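Local coordinates for protein serine protease inhibitor (PDB 3STO) that probably inhibits serine endopeptidases as a serpin of a parasitic blood fluke, at residues 24-29 / 302-307; 47-52 / 186-191; 54-59 / 135-140; 308-313 / 317-322; 327-330 / 334-337. All coordinates share one frame; numbering follows the deposited sequence.

Interaction 1 of 5, residues 24-29 / 302-307; sequences HAYLST and NTLDLV
Y26 alone carries the contact from the helical segment 24-29, reaching L304 and L306 at the end of strand 287-305. Two residues before it, the carbonyl O of H24 accepts both the backbone N and the hydroxyl of S28, with S28 OG to H24 O at 2.8 Å. The H24 ring bonds through NE2 to N276 OD1. Y26 has its CG anti to the backbone N (chi1 165°), which swings the phenol off the helix so that its far end meets the strand. L306 comes to the ring at the edge, in the ring plane, with the two side chains crossing at about a right angle; L306 CD2 lies 3.5 Å from Y26 OH and 3.8 Å from Y26 CE1. L304 approaches only the hydroxyl, L304 CD1 standing 3.8 Å from Y26 OH. In the serpin fold this joins the N-terminal helix 18-30 to the edge of sheet A, beneath which helix 43-55 runs and lends P43 and I46 to the same apolar patch. The phenol oxygen is hydrogen-bonded to T41 OG1. T29, at the end of the segment, packs on T309 and S312 of helix 307-312. The start of that helix follows directly from the strand: D305 accepts a capping bond from V307 N at 2.9 Å to OD1, met from above the carboxylate plane (44° out of it).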
# COMPACT_ATOMS: atom_id res chain seq x y z
N HIS A 24 -0.09 -8.47 -8.57
CA HIS A 24 0.40 -9.81 -8.31
C HIS A 24 1.92 -9.95 -8.49
O HIS A 24 2.59 -10.53 -7.65
CB HIS A 24 -0.34 -10.85 -9.18
CG HIS A 24 -0.01 -12.27 -8.84
ND1 HIS A 24 -0.28 -13.32 -9.69
CD2 HIS A 24 0.56 -12.81 -7.73
CE1 HIS A 24 0.11 -14.45 -9.11
NE2 HIS A 24 0.63 -14.17 -7.93
N ALA A 25 2.45 -9.39 -9.58
CA ALA A 25 3.87 -9.47 -9.87
C ALA A 25 4.63 -8.75 -8.79
O ALA A 25 5.68 -9.22 -8.31
CB ALA A 25 4.18 -8.84 -11.25
N TYR A 26 4.11 -7.60 -8.42
CA TYR A 26 4.77 -6.83 -7.40
C TYR A 26 4.77 -7.57 -6.03
O TYR A 26 5.75 -7.56 -5.30
CB TYR A 26 4.13 -5.46 -7.30
CG TYR A 26 4.49 -4.74 -6.04
CD1 TYR A 26 5.75 -4.16 -5.91
CD2 TYR A 26 3.59 -4.66 -4.97
CE1 TYR A 26 6.12 -3.49 -4.74
CE2 TYR A 26 3.93 -3.99 -3.79
CZ TYR A 26 5.21 -3.40 -3.69
OH TYR A 26 5.60 -2.72 -2.57
N LEU A 27 3.67 -8.23 -5.69
CA LEU A 27 3.55 -8.85 -4.37
C LEU A 27 4.34 -10.16 -4.26
O LEU A 27 4.99 -10.37 -3.26
CB LEU A 27 2.08 -9.03 -3.95
CG LEU A 27 1.30 -7.78 -3.53
CD1 LEU A 27 -0.17 -8.10 -3.39
CD2 LEU A 27 1.81 -7.17 -2.25
N SER A 28 4.35 -10.99 -5.30
CA SER A 28 5.17 -12.21 -5.26
C SER A 28 6.65 -11.96 -5.16
O SER A 28 7.38 -12.85 -4.78
CB SER A 28 4.95 -13.14 -6.44
OG SER A 28 4.67 -12.41 -7.60
N THR A 29 7.10 -10.76 -5.47
CA THR A 29 8.52 -10.52 -5.43
C THR A 29 8.90 -9.85 -4.14
O THR A 29 9.80 -10.28 -3.44
CB THR A 29 9.01 -9.66 -6.62
OG1 THR A 29 8.79 -10.38 -7.84
CG2 THR A 29 10.51 -9.34 -6.46
N ASN A 302 6.74 1.92 8.11
CA ASN A 302 7.85 1.37 7.36
C ASN A 302 8.18 2.19 6.13
O ASN A 302 7.37 3.01 5.67
CB ASN A 302 7.64 -0.12 7.05
CG ASN A 302 6.86 -0.36 5.78
OD1 ASN A 302 6.27 0.56 5.20
ND2 ASN A 302 6.86 -1.59 5.35
N THR A 303 9.39 1.96 5.63
CA THR A 303 9.92 2.64 4.44
C THR A 303 10.45 1.56 3.53
O THR A 303 11.34 0.80 3.90
CB THR A 303 11.10 3.52 4.80
OG1 THR A 303 10.66 4.57 5.67
CG2 THR A 303 11.69 4.12 3.55
N LEU A 304 9.87 1.43 2.35
CA LEU A 304 10.37 0.44 1.40
C LEU A 304 11.20 1.11 0.32
O LEU A 304 10.81 2.18 -0.21
CB LEU A 304 9.21 -0.27 0.74
CG LEU A 304 8.38 -1.24 1.55
CD1 LEU A 304 7.29 -1.75 0.64
CD2 LEU A 304 9.28 -2.36 2.04
N ASP A 305 12.33 0.48 -0.01
CA ASP A 305 13.11 0.78 -1.21
C ASP A 305 12.58 -0.16 -2.27
O ASP A 305 12.78 -1.37 -2.18
CB ASP A 305 14.60 0.52 -0.98
CG ASP A 305 15.42 0.44 -2.29
OD1 ASP A 305 14.95 0.93 -3.36
OD2 ASP A 305 16.54 -0.12 -2.27
N LEU A 306 11.90 0.38 -3.26
CA LEU A 306 11.29 -0.46 -4.28
C LEU A 306 12.14 -0.69 -5.53
O LEU A 306 11.76 -1.47 -6.42
CB LEU A 306 9.92 0.10 -4.65
CG LEU A 306 9.14 0.14 -3.36
CD1 LEU A 306 7.97 1.04 -3.47
CD2 LEU A 306 8.74 -1.27 -3.00
N VAL A 307 13.30 -0.04 -5.59
CA VAL A 307 14.10 -0.13 -6.82
C VAL A 307 14.45 -1.58 -7.22
O VAL A 307 14.20 -1.96 -8.35
CB VAL A 307 15.35 0.79 -6.78
CG1 VAL A 307 16.27 0.46 -7.94
CG2 VAL A 307 14.93 2.25 -6.79

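Interaction 2 of 5, residues 47-52 / 186-191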
# COMPACT_ATOMS: atom_id res chain seq x y z
N LEU A 47 1.93 1.71 -8.40
CA LEU A 47 1.33 1.89 -9.73
C LEU A 47 1.13 3.36 -10.14
O LEU A 47 1.47 3.73 -11.24
CB LEU A 47 0.01 1.12 -9.84
CG LEU A 47 -0.65 1.04 -11.22
CD1 LEU A 47 -1.36 -0.28 -11.40
CD2 LEU A 47 -1.62 2.18 -11.42
N PHE A 48 0.57 4.18 -9.25
CA PHE A 48 0.38 5.60 -9.54
C PHE A 48 1.71 6.35 -9.71
O PHE A 48 1.83 7.22 -10.55
CB PHE A 48 -0.42 6.30 -8.43
CG PHE A 48 -1.83 5.81 -8.28
CD1 PHE A 48 -2.33 4.80 -9.11
CD2 PHE A 48 -2.68 6.36 -7.33
CE1 PHE A 48 -3.64 4.36 -8.97
CE2 PHE A 48 -3.99 5.92 -7.19
CZ PHE A 48 -4.47 4.92 -8.00
N THR A 49 2.70 6.03 -8.88
CA THR A 49 3.99 6.72 -8.92
C THR A 49 4.77 6.37 -10.19
O THR A 49 5.21 7.25 -10.92
CB THR A 49 4.83 6.32 -7.74
OG1 THR A 49 4.18 6.75 -6.54
CG2 THR A 49 6.22 6.95 -7.87
N LEU A 50 4.93 5.07 -10.43
CA LEU A 50 5.42 4.57 -11.71
C LEU A 50 4.61 5.09 -12.89
O LEU A 50 5.15 5.58 -13.89
CB LEU A 50 5.32 3.06 -11.72
CG LEU A 50 6.43 2.41 -12.49
CD1 LEU A 50 7.72 3.05 -12.03
CD2 LEU A 50 6.38 0.94 -12.19
N GLY A 51 3.30 4.96 -12.79
CA GLY A 51 2.43 5.35 -13.87
C GLY A 51 2.56 6.82 -14.21
O GLY A 51 2.44 7.20 -15.37
N ILE A 52 2.78 7.66 -13.22
CA ILE A 52 2.81 9.08 -13.51
C ILE A 52 3.92 9.44 -14.54
O ILE A 52 3.69 10.25 -15.44
CB ILE A 52 2.88 9.89 -12.22
CG1 ILE A 52 2.22 11.24 -12.41
CG2 ILE A 52 4.32 10.01 -11.72
CD1 ILE A 52 1.95 11.91 -11.09
N MSE A 186 17.49 12.31 -8.77
CA MSE A 186 16.05 12.25 -8.62
C MSE A 186 15.59 11.19 -7.65
O MSE A 186 16.08 10.06 -7.66
CB MSE A 186 15.37 12.03 -9.97
CG MSE A 186 13.85 11.90 -9.87
SE MSE A 186 12.96 11.90 -11.64
CE MSE A 186 14.29 10.89 -12.66
N ILE A 187 14.64 11.58 -6.80
CA ILE A 187 14.03 10.67 -5.85
C ILE A 187 12.51 10.71 -5.93
O ILE A 187 11.90 11.78 -5.94
CB ILE A 187 14.45 11.00 -4.44
CG1 ILE A 187 15.93 10.65 -4.23
CG2 ILE A 187 13.52 10.27 -3.45
CD1 ILE A 187 16.43 10.93 -2.82
N LEU A 188 11.91 9.53 -6.03
CA LEU A 188 10.46 9.39 -5.99
C LEU A 188 10.04 8.84 -4.62
O LEU A 188 10.67 7.90 -4.10
CB LEU A 188 9.97 8.43 -7.06
CG LEU A 188 10.28 8.72 -8.53
CD1 LEU A 188 9.80 7.55 -9.38
CD2 LEU A 188 9.61 10.00 -8.93
N VAL A 189 8.99 9.44 -4.06
CA VAL A 189 8.45 9.12 -2.75
C VAL A 189 6.93 8.91 -2.84
O VAL A 189 6.19 9.80 -3.23
CB VAL A 189 8.76 10.23 -1.69
CG1 VAL A 189 8.33 9.78 -0.31
CG2 VAL A 189 10.24 10.56 -1.65
N ASN A 190 6.48 7.71 -2.51
CA ASN A 190 5.04 7.44 -2.44
C ASN A 190 4.49 7.32 -0.99
O ASN A 190 5.08 6.67 -0.13
CB ASN A 190 4.63 6.21 -3.29
CG ASN A 190 3.11 5.96 -3.22
OD1 ASN A 190 2.63 5.06 -2.52
ND2 ASN A 190 2.36 6.79 -3.92
N VAL A 191 3.39 8.00 -0.76
CA VAL A 191 2.68 7.97 0.50
C VAL A 191 1.25 7.51 0.26
O VAL A 191 0.54 8.02 -0.63
CB VAL A 191 2.63 9.37 1.15
CG1 VAL A 191 1.67 9.37 2.33
CG2 VAL A 191 4.03 9.81 1.58
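T49 meets two residues of strand 186-191 with its two branches, a hydroxyl on N190 and a methyl on L188. OG1 sits beside the backbone N and CG2 anti to it (chi1 -64°), and this split sends each branch to a different strand residue. On the polar branch T49 OG1 is 3.2 Å from N190 ND2 and 3.3 Å from N190 CB, close to both the amide and its stem, while the two side chains run at a slant to each other. On the apolar branch T49 CG2 rests 3.9 Å from L188 CD1 and 4.1 Å from L188 CB; the two side chains lie alongside and point in opposite senses. The next shell fixes these groups. T49 OG1 is hydrogen-bonded to T119 OG1 on strand 112-124 and to the carbonyl O of G45 one turn back in its own helix. N190 OD1 takes a hydrogen bond from Q342 NE2 of strand 339-348, and N190 ND2 makes a weak one to T119 OG1. These buried polar atoms therefore form a connected cluster between helix and sheet, consistent with the shutter region of serpins, where the central strands of sheet A part to admit the reactive loop. Around the cluster, F340 covers T49 and L188, and I121 adds to the apolar side. Helix 43-55 thus lies under strand 186-197, with strands 112-124 and 339-348 flanking that strand and helix 82-101 packed on the helix through L47, F48 and I52.

Interaction 3 of 5, residues 54-59 / 135-140; sequences LGSGGA and ESIAND
S56 turns its backbone and CB, not its hydroxyl, toward S136 and I137, where the end of helix 43-55 meets helix 131-138 in the helical part of the serpin fold. The two serines stand with their oxygens apart: S136 OG comes over the S56 backbone, 3.8 Å from S56 CA and 4.0 Å from S56 CB, whereas the S56 OG to S136 OG separation is 5.3 Å. Next to it on helix 131-138, I137 bends inward at both torsions (chi1 -57°, chi2 -51°), and this carries its terminal methyl to the serine, I137 CD1 lying 3.9 Å from S56 CB. The same isoleucine also rests on I52 one turn back along helix 43-55, so it bridges two turns of that helix. The contact is plain packing, partly buried. D140, just after helix 131-138, lays its side chain near I52 and accepts a hydrogen bond from Y93 OH on helix 82-101. After S56 the chain leaves the helix at G57, whose phi is positive, and then curls back. With chi1 at 74°, S56 OG is directed along its own chain, where the carbonyls of I52 and L53 are alternative weak partners for the hydroxyl, and it closes an ST turn by accepting G58 N at 3.2 Å.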
# COMPACT_ATOMS: atom_id res chain seq x y z
N LEU A 54 5.17 7.64 -17.00
CA LEU A 54 4.70 7.29 -18.32
C LEU A 54 3.44 8.08 -18.75
O LEU A 54 3.29 8.43 -19.92
CB LEU A 54 4.39 5.78 -18.37
CG LEU A 54 3.77 5.27 -19.65
CD1 LEU A 54 4.70 5.59 -20.84
CD2 LEU A 54 3.53 3.80 -19.54
N GLY A 55 2.53 8.33 -17.81
CA GLY A 55 1.29 9.00 -18.14
C GLY A 55 1.54 10.46 -18.47
O GLY A 55 0.81 11.06 -19.24
N SER A 56 2.60 11.03 -17.90
CA SER A 56 2.88 12.44 -18.07
C SER A 56 3.71 12.77 -19.30
O SER A 56 4.03 13.95 -19.52
CB SER A 56 3.62 12.98 -16.84
OG SER A 56 4.97 12.54 -16.83
N GLY A 57 4.09 11.75 -20.07
CA GLY A 57 5.08 11.93 -21.13
C GLY A 57 6.55 11.96 -20.70
O GLY A 57 7.45 12.04 -21.53
N GLY A 58 6.82 11.92 -19.40
CA GLY A 58 8.17 11.97 -18.89
C GLY A 58 9.09 10.86 -19.39
O GLY A 58 10.23 11.11 -19.79
N ALA A 59 8.61 9.62 -19.36
CA ALA A 59 9.45 8.46 -19.66
C ALA A 59 9.28 8.08 -21.12
O ALA A 59 8.17 7.87 -21.59
CB ALA A 59 9.08 7.29 -18.77
N GLU A 135 3.58 21.14 -16.37
CA GLU A 135 2.16 21.42 -16.43
C GLU A 135 1.34 20.15 -16.21
O GLU A 135 0.38 20.18 -15.46
CB GLU A 135 1.79 22.10 -17.75
N SER A 136 1.73 19.05 -16.85
CA SER A 136 1.08 17.74 -16.62
C SER A 136 1.04 17.32 -15.13
O SER A 136 -0.00 16.84 -14.63
CB SER A 136 1.74 16.66 -17.48
OG SER A 136 0.82 15.63 -17.85
N ILE A 137 2.15 17.51 -14.42
CA ILE A 137 2.21 17.20 -12.98
C ILE A 137 1.41 18.18 -12.12
O ILE A 137 0.84 17.80 -11.09
CB ILE A 137 3.66 17.09 -12.44
CG1 ILE A 137 4.43 16.01 -13.22
CG2 ILE A 137 3.66 16.74 -10.95
CD1 ILE A 137 3.71 14.68 -13.31
N ALA A 138 1.37 19.45 -12.53
CA ALA A 138 0.51 20.46 -11.90
C ALA A 138 -0.95 20.10 -12.09
O ALA A 138 -1.73 20.12 -11.13
CB ALA A 138 0.79 21.82 -12.49
N ASN A 139 -1.32 19.75 -13.32
CA ASN A 139 -2.69 19.34 -13.63
C ASN A 139 -3.03 17.97 -13.07
O ASN A 139 -4.14 17.47 -13.27
CB ASN A 139 -2.94 19.36 -15.15
CG ASN A 139 -2.79 20.76 -15.76
OD1 ASN A 139 -2.75 21.77 -15.05
ND2 ASN A 139 -2.72 20.81 -17.09
N ASP A 140 -2.07 17.36 -12.37
CA ASP A 140 -2.28 16.08 -11.70
C ASP A 140 -2.51 16.27 -10.20
O ASP A 140 -1.68 16.87 -9.49
CB ASP A 140 -1.09 15.15 -11.89
CG ASP A 140 -1.38 13.74 -11.42
OD1 ASP A 140 -1.49 13.51 -10.19
OD2 ASP A 140 -1.50 12.85 -12.29

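Interaction 4 of 5, residues 308-313 / 317-322; sequences PTLKSI and DLFDPV
F319 and L310 meet in the buried part of the contact, while the exposed K311 lies along F319 at the solvent side, no farther from it. On the buried side the two apolar side chains cross at about a right angle: L310 CB is 3.9 Å from F319 CE2, and the leucine's CD1 reaches F319 CZ at the same 3.9 Å. F319 has its CG anti to the carbonyl carbon (chi1 -54°), which lays the ring across toward the helix. One face of the ring is taken by its own neighbour, L318, whose CB sits over the ring centre, and V337 packs on F319 as well. Beneath, I46 and L50 of helix 43-55 hold L310. On the solvent side K311 runs extended past the phenylalanine, using only its aliphatic part: K311 CE lies 3.9 Å from F319 CB, K311 CG 4.0 Å from F319 CD2. Beyond F319 the loop is shaped by D320, whose OD1 accepts V322 N at 3.1 Å in an Asx turn; D317, inward, pairs with R62 in a salt bridge. The contact packs helix 307-312 on the loop after it, both within the link between the neighbouring antiparallel strands 287-305 and 339-348 of serpin sheet A.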
# COMPACT_ATOMS: atom_id res chain seq x y z
N PRO A 308 14.96 -2.42 -6.27
CA PRO A 308 15.30 -3.82 -6.59
C PRO A 308 14.10 -4.65 -7.06
O PRO A 308 14.20 -5.37 -8.06
CB PRO A 308 15.86 -4.36 -5.27
CG PRO A 308 16.36 -3.13 -4.53
CD PRO A 308 15.38 -2.06 -4.89
N THR A 309 12.98 -4.56 -6.34
CA THR A 309 11.77 -5.27 -6.75
C THR A 309 11.30 -4.84 -8.12
O THR A 309 10.93 -5.69 -8.94
CB THR A 309 10.59 -5.00 -5.77
OG1 THR A 309 10.96 -5.37 -4.44
CG2 THR A 309 9.35 -5.78 -6.19
N LEU A 310 11.27 -3.52 -8.35
CA LEU A 310 10.91 -2.96 -9.67
C LEU A 310 11.86 -3.38 -10.81
O LEU A 310 11.42 -3.67 -11.91
CB LEU A 310 10.79 -1.42 -9.62
CG LEU A 310 9.60 -0.89 -8.80
CD1 LEU A 310 9.69 0.59 -8.64
CD2 LEU A 310 8.29 -1.28 -9.45
N LYS A 311 13.16 -3.44 -10.52
CA LYS A 311 14.10 -3.98 -11.48
C LYS A 311 13.72 -5.40 -11.79
O LYS A 311 13.57 -5.81 -12.96
CB LYS A 311 15.53 -3.94 -10.95
CG LYS A 311 16.22 -2.61 -11.14
CD LYS A 311 17.47 -2.51 -10.31
CE LYS A 311 18.23 -1.29 -10.72
NZ LYS A 311 19.33 -0.98 -9.74
N SER A 312 13.57 -6.17 -10.72
CA SER A 312 13.17 -7.57 -10.83
C SER A 312 11.89 -7.83 -11.65
O SER A 312 11.78 -8.87 -12.28
CB SER A 312 13.01 -8.16 -9.44
OG SER A 312 12.40 -9.43 -9.55
N ILE A 313 10.93 -6.90 -11.65
CA ILE A 313 9.71 -7.14 -12.41
C ILE A 313 9.69 -6.43 -13.76
O ILE A 313 8.64 -6.40 -14.42
CB ILE A 313 8.37 -6.86 -11.60
CG1 ILE A 313 8.19 -5.38 -11.28
CG2 ILE A 313 8.30 -7.69 -10.31
CD1 ILE A 313 6.99 -5.14 -10.38
N ASP A 317 15.59 0.46 -17.12
CA ASP A 317 16.24 1.67 -17.67
C ASP A 317 16.03 2.90 -16.83
O ASP A 317 16.90 3.76 -16.79
CB ASP A 317 15.75 1.98 -19.07
CG ASP A 317 16.22 0.98 -20.09
OD1 ASP A 317 16.78 -0.09 -19.69
OD2 ASP A 317 15.99 1.27 -21.30
N LEU A 318 14.87 3.01 -16.19
CA LEU A 318 14.55 4.15 -15.32
C LEU A 318 15.66 4.39 -14.28
O LEU A 318 15.89 5.52 -13.84
CB LEU A 318 13.26 3.86 -14.56
CG LEU A 318 12.10 4.83 -14.38
CD1 LEU A 318 11.37 4.48 -13.11
CD2 LEU A 318 12.51 6.30 -14.38
N PHE A 319 16.33 3.31 -13.87
CA PHE A 319 17.22 3.37 -12.70
C PHE A 319 18.68 3.42 -13.07
O PHE A 319 19.55 3.28 -12.22
CB PHE A 319 16.92 2.21 -11.74
CG PHE A 319 15.47 2.13 -11.33
CD1 PHE A 319 14.89 3.17 -10.61
CD2 PHE A 319 14.69 1.03 -11.68
CE1 PHE A 319 13.56 3.11 -10.25
CE2 PHE A 319 13.36 0.96 -11.32
CZ PHE A 319 12.78 2.01 -10.61
N ASP A 320 18.95 3.68 -14.33
CA ASP A 320 20.29 3.55 -14.88
C ASP A 320 20.69 4.80 -15.67
O ASP A 320 20.05 5.15 -16.67
CB ASP A 320 20.35 2.29 -15.74
CG ASP A 320 21.69 2.12 -16.43
OD1 ASP A 320 22.64 2.86 -16.10
OD2 ASP A 320 21.78 1.24 -17.31
N PRO A 321 21.75 5.47 -15.22
CA PRO A 321 22.34 6.68 -15.82
C PRO A 321 22.56 6.57 -17.33
O PRO A 321 22.36 7.55 -18.02
CB PRO A 321 23.69 6.78 -15.13
CG PRO A 321 23.50 6.08 -13.83
CD PRO A 321 22.52 4.98 -14.07
N VAL A 322 22.93 5.40 -17.83
CA VAL A 322 23.22 5.25 -19.24
C VAL A 322 21.95 5.10 -20.08
O VAL A 322 21.75 5.82 -21.06
CB VAL A 322 24.13 4.02 -19.53
CG1 VAL A 322 24.19 3.76 -21.01
CG2 VAL A 322 25.52 4.25 -18.97

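Interaction 5 of 5, residues 327-330 / 334-337; sequences SGIT and NLYV
This is a buried loop-to-loop contact, L335 against I329 and T330, in the long connection that in the serpin fold precedes strand 339-348 of sheet A. Neither segment is a regular helix or strand; the chain turns between them and brings the T330 and L335 CA atoms within 7.4 Å. L335 supplies the whole of one side. Its CG is anti to the backbone N (chi1 -176°), sending the branched end across to the other loop, where CD2 touches both methyls: L335 CD2 to T330 CG2 is 3.5 Å, L335 CD2 to I329 CG2 is 3.7 Å. The isoleucine is crossed at about a right angle and the threonine at a slant. Behind the leucine, M186 (selenomethionine) at the start of strand 186-197 packs on it and on V337, tying the loop to the sheet. Polar atoms along the backbone are held elsewhere. L335 O accepts from S324 OG, and I329 makes a backbone bond with E130, just ahead of helix 131-138. Hence the segment 327-330 is pinned between that region and the loop carrying L335. The threonine divides its branches: OG1 is anti to the backbone N (chi1 -177°) and is hydrogen-bonded to E128 O and N332 N. With the oxygen so engaged, the methyl faces L335 across its stem as well as its tip, T330 CG2 lying 3.6 Å from L335 CB.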
# COMPACT_ATOMS: atom_id res chain seq x y z
N SER A 327 13.52 12.15 -21.38
CA SER A 327 13.64 13.34 -22.20
C SER A 327 12.34 14.13 -22.16
O SER A 327 12.33 15.30 -22.50
CB SER A 327 14.02 12.96 -23.63
OG SER A 327 13.02 12.17 -24.24
N GLY A 328 11.25 13.49 -21.74
CA GLY A 328 9.98 14.17 -21.55
C GLY A 328 9.99 15.09 -20.33
O GLY A 328 9.14 15.96 -20.19
N ILE A 329 10.97 14.89 -19.45
CA ILE A 329 11.09 15.70 -18.23
C ILE A 329 12.17 16.78 -18.35
O ILE A 329 12.00 17.91 -17.88
CB ILE A 329 11.45 14.82 -17.01
CG1 ILE A 329 10.34 13.81 -16.70
CG2 ILE A 329 11.76 15.69 -15.79
CD1 ILE A 329 10.73 12.79 -15.61
N THR A 330 13.29 16.42 -18.98
CA THR A 330 14.44 17.31 -19.09
C THR A 330 15.25 17.07 -20.38
O THR A 330 15.45 15.93 -20.81
CB THR A 330 15.38 17.14 -17.87
OG1 THR A 330 16.48 18.06 -17.95
CG2 THR A 330 15.92 15.74 -17.84
N ASN A 334 21.17 12.12 -18.63
CA ASN A 334 21.61 11.58 -17.35
C ASN A 334 20.62 11.72 -16.19
O ASN A 334 20.95 11.31 -15.09
CB ASN A 334 22.95 12.20 -16.93
CG ASN A 334 24.06 11.88 -17.89
OD1 ASN A 334 24.12 10.79 -18.46
ND2 ASN A 334 24.97 12.84 -18.08
N LEU A 335 19.45 12.32 -16.41
CA LEU A 335 18.41 12.24 -15.40
C LEU A 335 17.95 10.80 -15.30
O LEU A 335 17.53 10.19 -16.29
CB LEU A 335 17.19 13.10 -15.74
CG LEU A 335 16.14 13.10 -14.63
CD1 LEU A 335 16.66 13.69 -13.33
CD2 LEU A 335 14.89 13.80 -15.07
N TYR A 336 18.06 10.24 -14.10
CA TYR A 336 17.49 8.93 -13.82
C TYR A 336 17.05 8.89 -12.37
O TYR A 336 17.35 9.79 -11.58
CB TYR A 336 18.50 7.82 -14.08
CG TYR A 336 19.63 7.85 -13.09
CD1 TYR A 336 20.64 8.81 -13.18
CD2 TYR A 336 19.70 6.90 -12.05
CE1 TYR A 336 21.69 8.83 -12.29
CE2 TYR A 336 20.74 6.91 -11.15
CZ TYR A 336 21.73 7.88 -11.27
OH TYR A 336 22.76 7.89 -10.37
N VAL A 337 16.33 7.83 -12.01
CA VAL A 337 15.80 7.76 -10.66
C VAL A 337 16.80 7.08 -9.73
O VAL A 337 17.19 5.94 -9.98
CB VAL A 337 14.43 7.04 -10.64
CG1 VAL A 337 14.01 6.71 -9.19
CG2 VAL A 337 13.39 7.91 -11.33

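All five interactions lie in the serpin domain, about sheet A, helix 43-55 and the loops before strand 339-348. Helix 43-55 runs through interactions 2 and 3, whose centres are 12 Å apart, and supports interaction 4 where L50 meets L310 and L318. Interaction 1 closes the longest loop along the chain; interaction 2 is nested within it and interaction 3 within interaction 2, while interactions 4 and 5 follow in series. Interactions 1 and 4, with centres 13 Å apart, touch where T29 packs on helix 307-312. M186 joins interactions 2 and 5, G58 with G328 joins 3 and 5, and L318 with V337 joins 4 and 5. These touches make one network.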